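Local structure of ornithine aminotransferase (Plasmodium falciparum, 3LG0) at residues F51-S56 / L239-K244; K346-A351 / P387-T392; G243-T248 / V309-K314; L373-R376 / T382-L385. The protein catalyses the pyridoxal-phosphate-dependent transfer of the delta-amino group of ornithine to 2-oxoglutarate, giving glutamate semialdehyde for proline synthesis. One frame throughout, in Å; residues are numbered along the deposited sequence.

Contact 1: residues F51-S56 / L239-K244; sequences FLSAYS and LGRTGK
Arg241 extends to Ser53 and Ser56, and the whole of this small, buried contact rests on its guanidinium group meeting two serine hydroxyls. The closer, tighter part is at Ser56: its OG takes a hydrogen bond from Arg241 NE at 3.1 Å, weak because the N-H...O angle is only 131°. The looser part is at Ser53, whose OG stays 3.6 Å from Arg241 NH2, which is packing; that hydroxyl has its hydrogen bond with Thr386 O. Both oxygens approach the guanidinium obliquely. The two serines lie three residues apart on the single turn 53-56, whose four residues all have positive phi, so it winds in the left-handed sense and offers both hydroxyls to the same group. On the other segment Arg241 occupies the second position of the type I turn Gly240-Gly243. Its CG is anti to the backbone N (chi1 177°), and bends at chi2 and chi3 then bring NE to Ser56. The rest of the group is gripped from outside the two segments: NH1 hydrogen-bonds to Leu348 O and Pro387 O, while NH2 bonds to Asn59 OD1, which fixes the rotation of the guanidinium. The second subunit is a near neighbour, its Ser291 packing on Tyr55. The side chain of Ser56 lies about 4 Å from that of Lys262, probably the lysine that binds pyridoxal phosphate, which is not attached here; this is consistent with a place for Ser56 beside the cofactor site of a class-III aminotransferase.

Contact 2: residues K346-A351 / P387-T392; sequences KGLLCA and PPLCIT
Leu348 projects from the tip of a two-residue beta hairpin and packs against Pro387, Leu389 and Ile391. The hairpin joins strands 340-346 and 349-354 through the type II' turn Lys346-Leu349. Its closure is evident from a reciprocal pair of backbone bonds, Lys346 N to Leu349 O at 3.0 Å and Leu349 N to Lys346 O at 2.9 Å, and from the positive phi of Gly347 at the second position. Along the opposing loop, Pro387 comes first and lies beside the turn: its CG is 4.4 Å from Leu348 CD2, a loose apolar touch, and its CD rests near the carbonyl oxygen of Leu348. Pro388 then opens the type I turn Pro388-Ile391, which directs the chain toward helix 393-412. Leu389 follows, and its CB points neither at the hairpin nor from it, yet CD2 swings in to lie 3.9 Å from Leu348 CD1 and 3.9 Å from Leu348 CB as well; the two side chains run past each other in opposite directions. Both leucines also rest on Ala319 of helix 315-333, and Asn318 of that helix bonds through ND2 to the carbonyl oxygens of Leu389 and Ile391. Ile391 is the third partner. With CG1 anti to the backbone N (chi1 -165°), it is the other branch, CG2, that meets Leu348 CD1, at 4.1 Å. The chain then enters its helix at Thr392, the N-cap, whose side chain caps a backbone N of the first turn while its own backbone N is bonded to Gln395 OE1.

Contact 3: residues G243-T248 / V309-K314; sequences GKLLCT and VLINEK
Leu245 O accepts a backbone hydrogen bond from Leu239 N at 2.7 Å, the polar tie that helps hold the loop in place while the Leu245 side chain packs against Leu310 and Ile311. A second backbone bond, from Gly240 N to Lys244 O, adds to it. No hydrogen bond crosses between 243-248 and 309-314, so the contact itself is purely apolar. Leu245 divides its two methyls: CD2 lies 3.8 Å from Leu310 CD2, whereas CD1 faces Ile311 CD1 at 4.2 Å. The Leu245 and Leu310 side chains run past each other in opposite directions. Leu310 has CG anti to the backbone N (chi1 -167°), and its CB points at the loop; Leu245, with chi1 at -91°, is well removed from a staggered value. Helix 297-312 ends just beyond the contact in a Schellman motif, for which the evidence is the positive phi of Lys314 and the bond from Lys314 N to Ile311 O; Lys314 is also the N-cap of the next helix. Around this partly buried patch, helix 88-101 brings Leu100 against both Leu245 and Ile311, and helix 315-333 places Cys316 on both Leu245 and Leu310.

Contact 4: residues L373-R376 / T382-L385; sequences LITR and TVRL
A beta hairpin of strands 373-378 and 382-385 brings Thr375 and Arg376 against Val383 and Arg384, but its ladder is irregular here. Arg384 N donates to Arg376 O at 3.2 Å and nearly straight, with an N-H...O angle of 175°. The return bond is missing, since Arg376 N stands 4.9 Å from Arg384 O. In its place Thr375 OG1 donates to that carbonyl oxygen, tilted 26° from its plane; the 2.5 Å separation is unusually short, so its exact length deserves caution. The hydroxyl reaches the carbonyl because OG1 is anti to the Thr375 backbone N (chi1 -176°), which leaves the methyl between the N and the carbonyl carbon. There CG2 meets Val383 CG1 at 3.4 Å, closer than usual van der Waals contact, and the two side chains cross at a slant. With that caution, a side chain appears to stand in for a main-chain donor where strand 373-378 is interrupted. In the mixed sheet the hairpin lies between strands 47-50 and 349-354; Val383 packs on Val361 and Phe368 of helix 361-370, Leu373 and Leu385 pack on helix 393-412, and Ile374 touches Phe85 of the second subunit.

In the fold
Arg241 joins contacts 1 and 2, whose centres are about 6 Å apart, tying the 239-244 turn to both segments of contact 2. Contact 3 is linked to contact 1 by the shared Gly243 and Lys244 and by the bond from Leu239 N to Leu245 O. Contact 4 is nested in the chain loop that contact 2 closes; they are joined in the sheet by Cys350 O and Leu385 N, 2.8 Å apart, while Phe51 N, 2.9 Å from Ile374 O, links contact 1 to contact 4. Contacts 3 and 4 lie farthest apart, about 23 Å between centres. Between side chains, Lys262, the probable cofactor lysine, is about 4 Å from Ser56, about 9 Å from Arg384, and about 10 Å from Leu310 and Leu389.

Contact 1: residues F51-S56 / L239-K244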
loop_
_atom_site.group_PDB
_atom_site.type_symbol
_atom_site.label_atom_id
_atom_site.label_comp_id
_atom_site.label_asym_id
_atom_site.label_seq_id
_atom_site.Cartn_x
_atom_site.Cartn_y
_atom_site.Cartn_z
ATOM N N PHE A 51 4.080 -20.043 12.379
ATOM C CA PHE A 51 5.477 -20.121 11.957
ATOM C C PHE A 51 5.779 -19.364 10.667
ATOM O O PHE A 51 6.844 -19.541 10.058
ATOM C CB PHE A 51 5.989 -21.580 11.936
ATOM C CG PHE A 51 6.847 -21.901 13.123
ATOM C CD1 PHE A 51 6.331 -21.790 14.407
ATOM C CD2 PHE A 51 8.177 -22.233 12.967
ATOM C CE1 PHE A 51 7.123 -22.048 15.516
ATOM C CE2 PHE A 51 8.978 -22.503 14.079
ATOM C CZ PHE A 51 8.451 -22.401 15.348
ATOM N N LEU A 52 4.833 -18.507 10.281
ATOM C CA LEU A 52 5.015 -17.587 9.173
ATOM C C LEU A 52 5.181 -16.152 9.670
ATOM O O LEU A 52 5.950 -15.382 9.111
ATOM C CB LEU A 52 3.823 -17.668 8.234
ATOM C CG LEU A 52 4.094 -17.204 6.818
ATOM C CD1 LEU A 52 5.234 -18.023 6.273
ATOM C CD2 LEU A 52 2.855 -17.367 5.965
ATOM N N SER A 53 4.456 -15.804 10.729
ATOM C CA SER A 53 4.444 -14.440 11.271
ATOM C C SER A 53 4.043 -13.400 10.223
ATOM O O SER A 53 4.509 -12.256 10.266
ATOM C CB SER A 53 5.798 -14.057 11.883
ATOM O OG SER A 53 6.193 -14.956 12.897
ATOM N N ALA A 54 3.158 -13.787 9.309
ATOM C CA ALA A 54 2.758 -12.916 8.209
ATOM C C ALA A 54 4.015 -12.296 7.579
ATOM O O ALA A 54 4.096 -11.092 7.361
ATOM C CB ALA A 54 1.771 -11.825 8.695
ATOM N N TYR A 55 5.000 -13.149 7.324
ATOM C CA TYR A 55 6.259 -12.753 6.716
ATOM C C TYR A 55 6.958 -11.649 7.490
ATOM O O TYR A 55 7.396 -10.663 6.914
ATOM C CB TYR A 55 6.053 -12.362 5.247
ATOM C CG TYR A 55 5.445 -13.481 4.439
ATOM C CD1 TYR A 55 6.227 -14.535 3.971
ATOM C CD2 TYR A 55 4.083 -13.496 4.154
ATOM C CE1 TYR A 55 5.662 -15.575 3.225
ATOM C CE2 TYR A 55 3.510 -14.517 3.411
ATOM C CZ TYR A 55 4.299 -15.557 2.952
ATOM O OH TYR A 55 3.710 -16.571 2.222
ATOM N N SER A 56 7.058 -11.842 8.801
ATOM C CA SER A 56 7.760 -10.932 9.701
ATOM C C SER A 56 7.005 -9.662 10.089
ATOM O O SER A 56 7.536 -8.843 10.823
ATOM C CB SER A 56 9.165 -10.582 9.181
ATOM O OG SER A 56 10.013 -11.718 9.212
ATOM N N LEU A 239 14.913 -5.761 11.820
ATOM C CA LEU A 239 14.022 -5.638 12.964
ATOM C C LEU A 239 13.948 -6.888 13.854
ATOM O O LEU A 239 12.866 -7.295 14.290
ATOM C CB LEU A 239 12.625 -5.229 12.499
ATOM C CG LEU A 239 12.570 -3.963 11.629
ATOM C CD1 LEU A 239 11.134 -3.563 11.387
ATOM C CD2 LEU A 239 13.330 -2.799 12.237
ATOM N N GLY A 240 15.101 -7.483 14.141
ATOM C CA GLY A 240 15.161 -8.605 15.067
ATOM C C GLY A 240 15.121 -10.001 14.458
ATOM O O GLY A 240 15.602 -10.944 15.066
ATOM N N ARG A 241 14.556 -10.132 13.259
ATOM C CA ARG A 241 14.351 -11.448 12.650
ATOM C C ARG A 241 15.593 -12.350 12.725
ATOM O O ARG A 241 15.474 -13.535 13.039
ATOM C CB ARG A 241 13.819 -11.323 11.208
ATOM C CG ARG A 241 13.641 -12.644 10.444
ATOM C CD ARG A 241 12.792 -13.693 11.186
ATOM N NE ARG A 241 11.470 -13.210 11.562
ATOM C CZ ARG A 241 10.616 -13.870 12.342
ATOM N NH1 ARG A 241 10.931 -15.061 12.835
ATOM N NH2 ARG A 241 9.440 -13.331 12.639
ATOM N N THR A 242 16.778 -11.798 12.459
ATOM C CA THR A 242 17.999 -12.596 12.476
ATOM C C THR A 242 18.849 -12.342 13.712
ATOM O O THR A 242 20.004 -12.732 13.755
ATOM C CB THR A 242 18.874 -12.336 11.240
ATOM O OG1 THR A 242 19.470 -11.035 11.346
ATOM C CG2 THR A 242 18.043 -12.405 9.967
ATOM N N GLY A 243 18.289 -11.681 14.713
ATOM C CA GLY A 243 19.052 -11.366 15.909
ATOM C C GLY A 243 19.422 -9.894 16.091
ATOM O O GLY A 243 19.663 -9.458 17.215
ATOM N N LYS A 244 19.459 -9.127 15.002
ATOM C CA LYS A 244 19.853 -7.712 15.061
ATOM C C LYS A 244 18.782 -6.774 14.487
ATOM O O LYS A 244 17.891 -7.215 13.756
ATOM C CB LYS A 244 21.164 -7.490 14.295
ATOM C CG LYS A 244 22.368 -8.251 14.838
ATOM C CD LYS A 244 22.579 -7.941 16.312
ATOM C CE LYS A 244 23.737 -8.748 16.890
ATOM N NZ LYS A 244 23.806 -8.601 18.376
#

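Contact 2: residues K346-A351 / P387-T392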
loop_
_atom_site.group_PDB
_atom_site.type_symbol
_atom_site.label_atom_id
_atom_site.label_comp_id
_atom_site.label_asym_id
_atom_site.label_seq_id
_atom_site.Cartn_x
_atom_site.Cartn_y
_atom_site.Cartn_z
ATOM N N LYS A 346 19.270 -18.196 10.091
ATOM C CA LYS A 346 20.068 -17.303 10.894
ATOM C C LYS A 346 19.100 -16.655 11.843
ATOM O O LYS A 346 18.050 -16.189 11.417
ATOM C CB LYS A 346 20.749 -16.243 10.015
ATOM C CG LYS A 346 21.498 -15.169 10.797
ATOM C CD LYS A 346 22.520 -14.454 9.905
ATOM C CE LYS A 346 23.708 -15.379 9.624
ATOM N NZ LYS A 346 24.586 -14.920 8.514
ATOM N N GLY A 347 19.432 -16.642 13.130
ATOM C CA GLY A 347 18.506 -16.149 14.139
ATOM C C GLY A 347 17.202 -16.932 14.033
ATOM O O GLY A 347 17.217 -18.161 13.985
ATOM N N LEU A 348 16.073 -16.231 13.977
ATOM C CA LEU A 348 14.785 -16.902 13.831
ATOM C C LEU A 348 14.236 -16.760 12.412
ATOM O O LEU A 348 13.028 -16.774 12.178
ATOM C CB LEU A 348 13.794 -16.419 14.880
ATOM C CG LEU A 348 14.122 -16.921 16.282
ATOM C CD1 LEU A 348 13.181 -16.321 17.313
ATOM C CD2 LEU A 348 14.039 -18.426 16.293
ATOM N N LEU A 349 15.145 -16.616 11.463
ATOM C CA LEU A 349 14.803 -16.706 10.056
ATOM C C LEU A 349 15.270 -18.072 9.566
ATOM O O LEU A 349 16.420 -18.246 9.188
ATOM C CB LEU A 349 15.469 -15.575 9.258
ATOM C CG LEU A 349 15.302 -15.607 7.734
ATOM C CD1 LEU A 349 13.839 -15.775 7.351
ATOM C CD2 LEU A 349 15.877 -14.363 7.086
ATOM N N CYS A 350 14.377 -19.052 9.597
ATOM C CA CYS A 350 14.761 -20.431 9.328
ATOM C C CYS A 350 13.924 -21.045 8.231
ATOM O O CYS A 350 12.880 -20.515 7.867
ATOM C CB CYS A 350 14.627 -21.267 10.594
ATOM S SG CYS A 350 15.341 -20.454 12.039
ATOM N N ALA A 351 14.397 -22.172 7.707
ATOM C CA ALA A 351 13.688 -22.899 6.668
ATOM C C ALA A 351 14.188 -24.339 6.612
ATOM O O ALA A 351 15.288 -24.644 7.062
ATOM C CB ALA A 351 13.869 -22.210 5.327
ATOM N N PRO A 387 8.781 -17.862 13.420
ATOM C CA PRO A 387 7.842 -17.554 14.508
ATOM C C PRO A 387 8.018 -16.142 15.016
ATOM O O PRO A 387 9.076 -15.547 14.849
ATOM C CB PRO A 387 8.280 -18.507 15.619
ATOM C CG PRO A 387 9.763 -18.654 15.397
ATOM C CD PRO A 387 9.939 -18.641 13.889
ATOM N N PRO A 388 6.984 -15.593 15.646
ATOM C CA PRO A 388 7.201 -14.286 16.255
ATOM C C PRO A 388 8.366 -14.382 17.243
ATOM O O PRO A 388 8.608 -15.456 17.819
ATOM C CB PRO A 388 5.885 -14.023 16.996
ATOM C CG PRO A 388 4.885 -14.891 16.316
ATOM C CD PRO A 388 5.631 -16.116 15.895
ATOM N N LEU A 389 9.063 -13.269 17.442
ATOM C CA LEU A 389 10.306 -13.271 18.194
ATOM C C LEU A 389 10.115 -13.297 19.715
ATOM O O LEU A 389 11.079 -13.431 20.460
ATOM C CB LEU A 389 11.197 -12.095 17.772
ATOM C CG LEU A 389 11.355 -11.854 16.259
ATOM C CD1 LEU A 389 12.251 -10.662 15.989
ATOM C CD2 LEU A 389 11.897 -13.081 15.568
ATOM N N CYS A 390 8.883 -13.179 20.187
ATOM C CA CYS A 390 8.632 -13.296 21.618
ATOM C C CYS A 390 8.480 -14.760 22.078
ATOM O O CYS A 390 8.067 -15.028 23.214
ATOM C CB CYS A 390 7.399 -12.490 21.997
ATOM S SG CYS A 390 5.955 -12.951 21.029
ATOM N N ILE A 391 8.828 -15.701 21.202
ATOM C CA ILE A 391 8.717 -17.122 21.510
ATOM C C ILE A 391 9.734 -17.546 22.573
ATOM O O ILE A 391 10.869 -17.068 22.579
ATOM C CB ILE A 391 8.898 -17.976 20.237
ATOM C CG1 ILE A 391 8.419 -19.412 20.469
ATOM C CG2 ILE A 391 10.344 -17.914 19.726
ATOM C CD1 ILE A 391 8.163 -20.194 19.176
ATOM N N THR A 392 9.328 -18.428 23.483
ATOM C CA THR A 392 10.226 -18.910 24.539
ATOM C C THR A 392 10.935 -20.199 24.140
ATOM O O THR A 392 10.467 -20.931 23.260
ATOM C CB THR A 392 9.477 -19.189 25.843
ATOM O OG1 THR A 392 8.609 -20.314 25.663
ATOM C CG2 THR A 392 8.662 -17.964 26.283
#

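Contact 3: residues G243-T248 / V309-K314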
loop_
_atom_site.group_PDB
_atom_site.type_symbol
_atom_site.label_atom_id
_atom_site.label_comp_id
_atom_site.label_asym_id
_atom_site.label_seq_id
_atom_site.Cartn_x
_atom_site.Cartn_y
_atom_site.Cartn_z
ATOM N N GLY A 243 18.289 -11.681 14.713
ATOM C CA GLY A 243 19.052 -11.366 15.909
ATOM C C GLY A 243 19.422 -9.894 16.091
ATOM O O GLY A 243 19.663 -9.458 17.215
ATOM N N LYS A 244 19.459 -9.127 15.002
ATOM C CA LYS A 244 19.853 -7.712 15.061
ATOM C C LYS A 244 18.782 -6.774 14.487
ATOM O O LYS A 244 17.891 -7.215 13.756
ATOM C CB LYS A 244 21.164 -7.490 14.295
ATOM C CG LYS A 244 22.368 -8.251 14.838
ATOM C CD LYS A 244 22.579 -7.941 16.312
ATOM C CE LYS A 244 23.737 -8.748 16.890
ATOM N NZ LYS A 244 23.806 -8.601 18.376
ATOM N N LEU A 245 18.881 -5.481 14.807
ATOM C CA LEU A 245 18.010 -4.478 14.197
ATOM C C LEU A 245 18.175 -4.461 12.682
ATOM O O LEU A 245 17.209 -4.264 11.950
ATOM C CB LEU A 245 18.277 -3.083 14.760
ATOM C CG LEU A 245 17.470 -2.642 15.979
ATOM C CD1 LEU A 245 17.766 -1.193 16.292
ATOM C CD2 LEU A 245 15.978 -2.819 15.752
ATOM N N LEU A 246 19.409 -4.664 12.226
ATOM C CA LEU A 246 19.707 -4.834 10.812
ATOM C C LEU A 246 20.546 -6.080 10.644
ATOM O O LEU A 246 21.589 -6.197 11.261
ATOM C CB LEU A 246 20.494 -3.642 10.276
ATOM C CG LEU A 246 19.794 -2.293 10.245
ATOM C CD1 LEU A 246 20.799 -1.211 9.884
ATOM C CD2 LEU A 246 18.634 -2.326 9.256
ATOM N N CYS A 247 20.108 -7.006 9.804
ATOM C CA CYS A 247 20.886 -8.222 9.594
ATOM C C CYS A 247 22.320 -7.896 9.137
ATOM O O CYS A 247 23.257 -8.615 9.475
ATOM C CB CYS A 247 20.187 -9.162 8.603
ATOM S SG CYS A 247 21.077 -10.678 8.203
ATOM N N THR A 248 22.488 -6.816 8.378
ATOM C CA THR A 248 23.813 -6.411 7.894
ATOM C C THR A 248 24.789 -6.128 9.041
ATOM O O THR A 248 26.000 -6.196 8.859
ATOM C CB THR A 248 23.748 -5.167 6.971
ATOM O OG1 THR A 248 22.758 -4.258 7.460
ATOM C CG2 THR A 248 23.388 -5.560 5.557
ATOM N N VAL A 309 8.542 -1.332 21.215
ATOM C CA VAL A 309 8.218 -2.650 21.748
ATOM C C VAL A 309 9.312 -3.665 21.407
ATOM O O VAL A 309 9.759 -4.425 22.259
ATOM C CB VAL A 309 6.837 -3.134 21.245
ATOM C CG1 VAL A 309 6.692 -4.632 21.398
ATOM C CG2 VAL A 309 5.731 -2.410 21.985
ATOM N N LEU A 310 9.751 -3.676 20.161
ATOM C CA LEU A 310 10.779 -4.613 19.752
ATOM C C LEU A 310 12.032 -4.470 20.619
ATOM O O LEU A 310 12.681 -5.462 20.989
ATOM C CB LEU A 310 11.135 -4.377 18.292
ATOM C CG LEU A 310 11.973 -5.461 17.630
ATOM C CD1 LEU A 310 11.042 -6.530 17.084
ATOM C CD2 LEU A 310 12.817 -4.860 16.510
ATOM N N ILE A 311 12.361 -3.221 20.932
ATOM C CA ILE A 311 13.593 -2.884 21.632
ATOM C C ILE A 311 13.457 -3.052 23.150
ATOM O O ILE A 311 14.288 -3.701 23.769
ATOM C CB ILE A 311 14.073 -1.457 21.245
ATOM C CG1 ILE A 311 14.667 -1.489 19.832
ATOM C CG2 ILE A 311 15.092 -0.932 22.245
ATOM C CD1 ILE A 311 14.907 -0.123 19.209
ATOM N N ASN A 312 12.400 -2.488 23.731
ATOM C CA ASN A 312 12.143 -2.596 25.163
ATOM C C ASN A 312 12.018 -4.032 25.639
ATOM O O ASN A 312 12.342 -4.340 26.783
ATOM C CB ASN A 312 10.869 -1.842 25.553
ATOM C CG ASN A 312 11.036 -0.341 25.512
ATOM O OD1 ASN A 312 12.146 0.168 25.392
ATOM N ND2 ASN A 312 9.923 0.381 25.615
ATOM N N GLU A 313 11.531 -4.912 24.771
ATOM C CA GLU A 313 11.339 -6.310 25.146
ATOM C C GLU A 313 12.502 -7.176 24.737
ATOM O O GLU A 313 12.447 -8.397 24.884
ATOM C CB GLU A 313 10.058 -6.874 24.547
ATOM C CG GLU A 313 8.791 -6.269 25.114
ATOM C CD GLU A 313 7.567 -6.920 24.536
ATOM O OE1 GLU A 313 7.743 -7.832 23.700
ATOM O OE2 GLU A 313 6.438 -6.530 24.909
ATOM N N LYS A 314 13.550 -6.549 24.217
ATOM C CA LYS A 314 14.772 -7.267 23.865
ATOM C C LYS A 314 14.525 -8.413 22.872
ATOM O O LYS A 314 15.190 -9.461 22.916
ATOM C CB LYS A 314 15.435 -7.809 25.134
ATOM C CG LYS A 314 15.690 -6.759 26.217
ATOM C CD LYS A 314 17.029 -6.081 26.013
ATOM C CE LYS A 314 17.458 -5.321 27.259
ATOM N NZ LYS A 314 18.760 -4.615 27.061
#

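Contact 4: residues L373-R376 / T382-L385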
loop_
_atom_site.group_PDB
_atom_site.type_symbol
_atom_site.label_atom_id
_atom_site.label_comp_id
_atom_site.label_asym_id
_atom_site.label_seq_id
_atom_site.Cartn_x
_atom_site.Cartn_y
_atom_site.Cartn_z
ATOM N N LEU A 373 1.024 -26.526 13.948
ATOM C CA LEU A 373 1.953 -25.471 13.524
ATOM C C LEU A 373 1.652 -25.094 12.086
ATOM O O LEU A 373 1.577 -25.960 11.222
ATOM C CB LEU A 373 3.410 -25.941 13.665
ATOM C CG LEU A 373 4.584 -25.059 13.232
ATOM C CD1 LEU A 373 5.813 -25.352 14.111
ATOM C CD2 LEU A 373 4.917 -25.216 11.746
ATOM N N ILE A 374 1.467 -23.804 11.831
ATOM C CA ILE A 374 1.137 -23.380 10.477
ATOM C C ILE A 374 2.251 -22.594 9.794
ATOM O O ILE A 374 2.860 -21.700 10.382
ATOM C CB ILE A 374 -0.182 -22.572 10.393
ATOM C CG1 ILE A 374 -0.131 -21.309 11.257
ATOM C CG2 ILE A 374 -1.383 -23.436 10.747
ATOM C CD1 ILE A 374 -1.362 -20.399 11.045
ATOM N N THR A 375 2.490 -22.937 8.537
ATOM C CA THR A 375 3.451 -22.245 7.720
ATOM C C THR A 375 3.140 -22.523 6.252
ATOM O O THR A 375 2.131 -23.138 5.945
ATOM C CB THR A 375 4.877 -22.667 8.071
ATOM O OG1 THR A 375 5.806 -21.884 7.312
ATOM C CG2 THR A 375 5.085 -24.153 7.786
ATOM N N ARG A 376 4.010 -22.067 5.359
ATOM C CA ARG A 376 3.773 -22.166 3.939
ATOM C C ARG A 376 5.072 -22.486 3.212
ATOM O O ARG A 376 6.159 -22.192 3.707
ATOM C CB ARG A 376 3.240 -20.836 3.417
ATOM C CG ARG A 376 2.654 -20.939 2.025
ATOM C CD ARG A 376 1.144 -21.189 2.051
ATOM N NE ARG A 376 0.605 -21.553 0.739
ATOM C CZ ARG A 376 0.795 -20.854 -0.380
ATOM N NH1 ARG A 376 1.533 -19.749 -0.377
ATOM N NH2 ARG A 376 0.258 -21.276 -1.514
ATOM N N THR A 382 10.939 -25.567 -0.324
ATOM C CA THR A 382 11.306 -25.016 0.973
ATOM C C THR A 382 10.116 -24.600 1.832
ATOM O O THR A 382 9.163 -24.017 1.341
ATOM C CB THR A 382 12.305 -23.831 0.820
ATOM O OG1 THR A 382 13.495 -24.287 0.165
ATOM C CG2 THR A 382 12.706 -23.301 2.172
ATOM N N VAL A 383 10.181 -24.933 3.118
ATOM C CA VAL A 383 9.161 -24.548 4.086
ATOM C C VAL A 383 9.762 -23.486 5.001
ATOM O O VAL A 383 10.876 -23.632 5.498
ATOM C CB VAL A 383 8.676 -25.761 4.908
ATOM C CG1 VAL A 383 7.836 -25.320 6.095
ATOM C CG2 VAL A 383 7.887 -26.722 4.031
ATOM N N ARG A 384 9.014 -22.407 5.204
ATOM C CA ARG A 384 9.439 -21.270 6.013
ATOM C C ARG A 384 9.248 -21.567 7.510
ATOM O O ARG A 384 8.219 -22.093 7.938
ATOM C CB ARG A 384 8.622 -20.044 5.580
ATOM C CG ARG A 384 8.978 -18.725 6.238
ATOM C CD ARG A 384 10.397 -18.296 5.919
ATOM N NE ARG A 384 10.631 -18.026 4.496
ATOM C CZ ARG A 384 10.539 -16.822 3.941
ATOM N NH1 ARG A 384 10.174 -15.787 4.671
ATOM N NH2 ARG A 384 10.791 -16.654 2.654
ATOM N N LEU A 385 10.243 -21.254 8.319
ATOM C CA LEU A 385 10.100 -21.427 9.752
ATOM C C LEU A 385 10.469 -20.108 10.414
ATOM O O LEU A 385 11.642 -19.863 10.697
ATOM C CB LEU A 385 10.993 -22.567 10.259
ATOM C CG LEU A 385 10.595 -23.978 9.830
ATOM C CD1 LEU A 385 11.665 -24.985 10.173
ATOM C CD2 LEU A 385 9.269 -24.377 10.449
#